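Local structure of uncharacterized protein MJ0690 (3K32) at residues 6-18 against 100-112. The protein is of unknown function but is predicted to be a subunit of a tRNA methyltransferase and may bind a nucleotide. Residues are numbered along the deposited sequence; the frame is centred on the assembly and turned at random.
Sequences LMDVHVLFSGGKD and DEYSILADGTRRD
His-10 and Val-11 pair with Leu-105 and Ala-106 as parallel neighbours in the sheet of a HUP-type alpha/beta fold, where strand 8-12 runs into the SGGKD loop, a sequence resembling the PP-loop of ATP pyrophosphatases. Three backbone bonds zip the strands: His-10 N to Ile-104 O, nearly straight at 176°, Ala-106 N to His-10 O, and Leu-12 N to Ala-106 O, each 2.9 Å long. The tight side lies beneath helix 17-28, whose Leu-26 meets both Val-11 and Ala-106. Small Ala-106 suits this face, its CB 3.8 Å from Val-9 CG2; branched Val-9 turns that same methyl, anti to the backbone N, to Ile-104 CG2 at 3.6 Å. The solvent side begins at exposed Met-7, a flexible selenomethionine whose CG rests on Ile-104 CD1. Flat His-10 lies close but oblique to Tyr-102, planes at 37°, while a water joins its ND1 to Ile-104 N. Beyond the strands, Arg-110 NE and NH2 both donate to Gly-108 O, and Asp-113 pairs with NH1. Asp-18, beside a glycerol probably from the crystallisation liquor, adds charge attraction alone: its OD2 hovers over the guanidinium face, 3.4 Å from Arg-110 NH1.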
loop_
_atom_site.group_PDB
_atom_site.type_symbol
_atom_site.label_atom_id
_atom_site.label_comp_id
_atom_site.label_asym_id
_atom_site.label_seq_id
_atom_site.Cartn_x
_atom_site.Cartn_y
_atom_site.Cartn_z
ATOM N N LEU B 6 21.270 3.472 -8.274
ATOM C CA LEU B 6 20.125 3.866 -7.455
ATOM C C LEU B 6 18.930 4.287 -8.311
ATOM O O LEU B 6 19.042 5.143 -9.193
ATOM C CB LEU B 6 20.494 4.994 -6.494
ATOM C CG LEU B 6 19.473 5.232 -5.384
ATOM C CD1 LEU B 6 19.816 4.381 -4.173
ATOM C CD2 LEU B 6 19.452 6.692 -5.009
HETATM N N MSE B 7 17.781 3.694 -8.018
HETATM C CA MSE B 7 16.631 3.753 -8.906
HETATM C C MSE B 7 15.772 5.012 -8.704
HETATM O O MSE B 7 15.241 5.250 -7.625
HETATM C CB MSE B 7 15.803 2.485 -8.700
HETATM C CG MSE B 7 14.659 2.290 -9.657
HETATM SE SE MSE B 7 15.217 1.426 -11.286
HETATM C CE MSE B 7 16.407 0.057 -10.552
ATOM N N ASP B 8 15.639 5.819 -9.748
ATOM C CA ASP B 8 14.759 6.977 -9.677
ATOM C C ASP B 8 13.274 6.575 -9.641
ATOM O O ASP B 8 12.886 5.506 -10.111
ATOM C CB ASP B 8 15.006 7.929 -10.855
ATOM C CG ASP B 8 16.348 8.661 -10.762
ATOM O OD1 ASP B 8 16.943 8.693 -9.666
ATOM O OD2 ASP B 8 16.802 9.215 -11.792
ATOM N N VAL B 9 12.451 7.442 -9.068
ATOM C CA VAL B 9 11.015 7.321 -9.197
ATOM C C VAL B 9 10.374 8.698 -9.152
ATOM O O VAL B 9 10.788 9.569 -8.401
ATOM C CB VAL B 9 10.422 6.460 -8.093
ATOM C CG1 VAL B 9 10.894 6.934 -6.738
ATOM C CG2 VAL B 9 8.916 6.508 -8.180
ATOM N N HIS B 10 9.366 8.902 -9.977
ATOM C CA HIS B 10 8.767 10.216 -10.090
ATOM C C HIS B 10 7.417 10.233 -9.389
ATOM O O HIS B 10 6.506 9.490 -9.748
ATOM C CB HIS B 10 8.695 10.639 -11.562
ATOM C CG HIS B 10 10.051 10.843 -12.179
ATOM N ND1 HIS B 10 10.784 9.803 -12.717
ATOM C CD2 HIS B 10 10.818 11.947 -12.297
ATOM C CE1 HIS B 10 11.940 10.269 -13.154
ATOM N NE2 HIS B 10 11.994 11.564 -12.908
ATOM N N VAL B 11 7.316 11.077 -8.370
ATOM C CA VAL B 11 6.204 11.046 -7.439
ATOM C C VAL B 11 5.305 12.266 -7.587
ATOM O O VAL B 11 5.688 13.375 -7.232
ATOM C CB VAL B 11 6.720 11.052 -5.995
ATOM C CG1 VAL B 11 5.578 10.787 -5.015
ATOM C CG2 VAL B 11 7.841 10.054 -5.811
ATOM N N LEU B 12 4.101 12.061 -8.098
ATOM C CA LEU B 12 3.101 13.113 -8.049
ATOM C C LEU B 12 2.996 13.556 -6.608
ATOM O O LEU B 12 2.896 12.738 -5.700
ATOM C CB LEU B 12 1.761 12.605 -8.561
ATOM C CG LEU B 12 1.744 12.506 -10.083
ATOM C CD1 LEU B 12 0.736 11.480 -10.563
ATOM C CD2 LEU B 12 1.453 13.893 -10.667
ATOM N N PHE B 13 3.039 14.858 -6.392
ATOM C CA PHE B 13 3.238 15.367 -5.050
ATOM C C PHE B 13 2.443 16.656 -4.855
ATOM O O PHE B 13 2.540 17.586 -5.665
ATOM C CB PHE B 13 4.735 15.574 -4.834
ATOM C CG PHE B 13 5.109 16.046 -3.459
ATOM C CD1 PHE B 13 5.139 15.163 -2.390
ATOM C CD2 PHE B 13 5.488 17.368 -3.247
ATOM C CE1 PHE B 13 5.502 15.599 -1.128
ATOM C CE2 PHE B 13 5.869 17.801 -1.988
ATOM C CZ PHE B 13 5.867 16.917 -0.924
ATOM N N SER B 14 1.646 16.694 -3.787
ATOM C CA SER B 14 0.758 17.830 -3.521
ATOM C C SER B 14 1.253 18.652 -2.345
ATOM O O SER B 14 0.842 19.796 -2.168
ATOM C CB SER B 14 -0.644 17.341 -3.183
ATOM O OG SER B 14 -0.662 16.844 -1.848
ATOM N N GLY B 15 2.109 18.052 -1.523
ATOM C CA GLY B 15 2.627 18.736 -0.361
ATOM C C GLY B 15 1.882 18.412 0.924
ATOM O O GLY B 15 2.325 18.806 1.996
ATOM N N GLY B 16 0.750 17.710 0.837
ATOM C CA GLY B 16 0.066 17.269 2.055
ATOM C C GLY B 16 0.865 16.212 2.831
ATOM O O GLY B 16 1.814 15.616 2.305
ATOM N N LYS B 17 0.495 15.970 4.080
ATOM C CA LYS B 17 1.261 15.045 4.920
ATOM C C LYS B 17 1.266 13.613 4.376
ATOM O O LYS B 17 2.265 12.908 4.469
ATOM C CB LYS B 17 0.791 15.084 6.375
ATOM C CG LYS B 17 -0.670 14.745 6.594
ATOM C CD LYS B 17 -1.104 15.115 8.007
ATOM C CE LYS B 17 -2.486 14.533 8.359
ATOM N NZ LYS B 17 -2.522 13.024 8.293
ATOM N N ASP B 18 0.165 13.198 3.777
ATOM C CA ASP B 18 0.132 11.888 3.149
ATOM C C ASP B 18 1.100 11.783 1.976
ATOM O O ASP B 18 2.009 10.955 1.970
ATOM C CB ASP B 18 -1.295 11.546 2.716
ATOM C CG ASP B 18 -2.208 11.303 3.904
ATOM O OD1 ASP B 18 -1.778 10.608 4.859
ATOM O OD2 ASP B 18 -3.342 11.825 3.891
ATOM N N ASP B 100 4.452 8.379 -20.430
ATOM C CA ASP B 100 5.232 8.388 -21.669
ATOM C C ASP B 100 6.643 8.867 -21.388
ATOM O O ASP B 100 7.554 8.609 -22.177
ATOM C CB ASP B 100 4.583 9.276 -22.756
ATOM C CG ASP B 100 3.290 8.674 -23.329
ATOM O OD1 ASP B 100 3.220 7.443 -23.510
ATOM O OD2 ASP B 100 2.337 9.434 -23.608
ATOM N N GLU B 101 6.828 9.551 -20.257
ATOM C CA GLU B 101 8.113 10.170 -19.932
ATOM C C GLU B 101 8.898 9.490 -18.807
ATOM O O GLU B 101 10.119 9.540 -18.805
ATOM C CB GLU B 101 7.934 11.656 -19.602
ATOM C CG GLU B 101 7.627 12.530 -20.808
ATOM C CD GLU B 101 6.411 13.424 -20.590
ATOM O OE1 GLU B 101 5.619 13.592 -21.543
ATOM O OE2 GLU B 101 6.242 13.950 -19.467
ATOM N N TYR B 102 8.213 8.887 -17.841
ATOM C CA TYR B 102 8.915 8.288 -16.709
ATOM C C TYR B 102 8.450 6.859 -16.511
ATOM O O TYR B 102 7.258 6.594 -16.391
ATOM C CB TYR B 102 8.676 9.074 -15.415
ATOM C CG TYR B 102 8.810 10.564 -15.558
ATOM C CD1 TYR B 102 10.047 11.182 -15.425
ATOM C CD2 TYR B 102 7.700 11.358 -15.821
ATOM C CE1 TYR B 102 10.183 12.544 -15.559
ATOM C CE2 TYR B 102 7.827 12.724 -15.954
ATOM C CZ TYR B 102 9.075 13.308 -15.825
ATOM O OH TYR B 102 9.213 14.662 -15.960
ATOM N N SER B 103 9.392 5.936 -16.461
ATOM C CA SER B 103 9.033 4.532 -16.404
ATOM C C SER B 103 8.700 4.061 -14.990
ATOM O O SER B 103 8.189 2.963 -14.831
ATOM C CB SER B 103 10.138 3.682 -17.007
ATOM O OG SER B 103 11.356 3.943 -16.336
ATOM N N ILE B 104 8.991 4.877 -13.973
ATOM C CA ILE B 104 8.580 4.557 -12.604
ATOM C C ILE B 104 7.802 5.690 -11.929
ATOM O O ILE B 104 8.376 6.658 -11.452
ATOM C CB ILE B 104 9.747 4.128 -11.715
ATOM C CG1 ILE B 104 10.557 3.027 -12.403
ATOM C CG2 ILE B 104 9.223 3.649 -10.371
ATOM C CD1 ILE B 104 11.542 2.335 -11.490
ATOM N N LEU B 105 6.482 5.538 -11.889
ATOM C CA LEU B 105 5.581 6.580 -11.433
ATOM C C LEU B 105 4.983 6.199 -10.112
ATOM O O LEU B 105 4.522 5.071 -9.936
ATOM C CB LEU B 105 4.445 6.772 -12.431
ATOM C CG LEU B 105 4.488 8.017 -13.309
ATOM C CD1 LEU B 105 5.914 8.516 -13.415
ATOM C CD2 LEU B 105 3.927 7.695 -14.679
ATOM N N ALA B 106 4.979 7.149 -9.186
ATOM C CA ALA B 106 4.363 6.947 -7.886
ATOM C C ALA B 106 3.413 8.098 -7.580
ATOM O O ALA B 106 3.595 9.207 -8.101
ATOM C CB ALA B 106 5.427 6.837 -6.806
ATOM N N ASP B 107 2.412 7.840 -6.732
ATOM C CA ASP B 107 1.563 8.915 -6.234
ATOM C C ASP B 107 1.133 8.638 -4.802
ATOM O O ASP B 107 1.639 7.717 -4.173
ATOM C CB ASP B 107 0.355 9.123 -7.142
ATOM C CG ASP B 107 -0.638 7.970 -7.067
ATOM O OD1 ASP B 107 -0.641 7.247 -6.046
ATOM O OD2 ASP B 107 -1.414 7.789 -8.032
ATOM N N GLY B 108 0.181 9.428 -4.302
ATOM C CA GLY B 108 -0.185 9.423 -2.891
ATOM C C GLY B 108 -1.560 8.859 -2.601
ATOM O O GLY B 108 -2.153 9.126 -1.545
ATOM N N THR B 109 -2.067 8.077 -3.547
ATOM C CA THR B 109 -3.317 7.344 -3.384
ATOM C C THR B 109 -3.275 6.373 -2.201
ATOM O O THR B 109 -2.254 5.738 -1.926
ATOM C CB THR B 109 -3.654 6.577 -4.653
ATOM O OG1 THR B 109 -3.787 7.514 -5.726
ATOM C CG2 THR B 109 -4.987 5.855 -4.468
ATOM N N ARG B 110 -4.387 6.255 -1.498
ATOM C CA ARG B 110 -4.368 5.529 -0.243
ATOM C C ARG B 110 -5.630 4.689 -0.062
ATOM O O ARG B 110 -6.639 4.928 -0.717
ATOM C CB ARG B 110 -4.182 6.516 0.905
ATOM C CG ARG B 110 -5.277 7.565 0.968
ATOM C CD ARG B 110 -4.852 8.833 1.712
ATOM N NE ARG B 110 -4.105 9.708 0.824
ATOM C CZ ARG B 110 -4.383 10.988 0.611
ATOM N NH1 ARG B 110 -5.385 11.563 1.249
ATOM N NH2 ARG B 110 -3.639 11.692 -0.231
ATOM N N ARG B 111 -5.554 3.712 0.834
ATOM C CA ARG B 111 -6.632 2.766 1.065
ATOM C C ARG B 111 -8.017 3.396 1.272
ATOM O O ARG B 111 -8.997 2.933 0.696
ATOM C CB ARG B 111 -6.287 1.880 2.268
ATOM C CG ARG B 111 -7.085 0.577 2.344
ATOM C CD ARG B 111 -6.909 -0.064 3.714
ATOM N NE ARG B 111 -7.688 0.630 4.740
ATOM C CZ ARG B 111 -7.501 0.497 6.049
ATOM N NH1 ARG B 111 -6.536 -0.291 6.499
ATOM N NH2 ARG B 111 -8.267 1.166 6.904
ATOM N N ASP B 112 -8.106 4.446 2.079
ATOM C CA ASP B 112 -9.418 4.947 2.515
ATOM C C ASP B 112 -9.963 6.147 1.727
ATOM O O ASP B 112 -10.984 6.725 2.096
ATOM C CB ASP B 112 -9.391 5.241 4.015
ATOM C CG ASP B 112 -9.115 3.990 4.846
ATOM O OD1 ASP B 112 -9.247 2.871 4.316
ATOM O OD2 ASP B 112 -8.761 4.121 6.026
HETATM O O HOH W 1 11.124 7.235 -13.378
#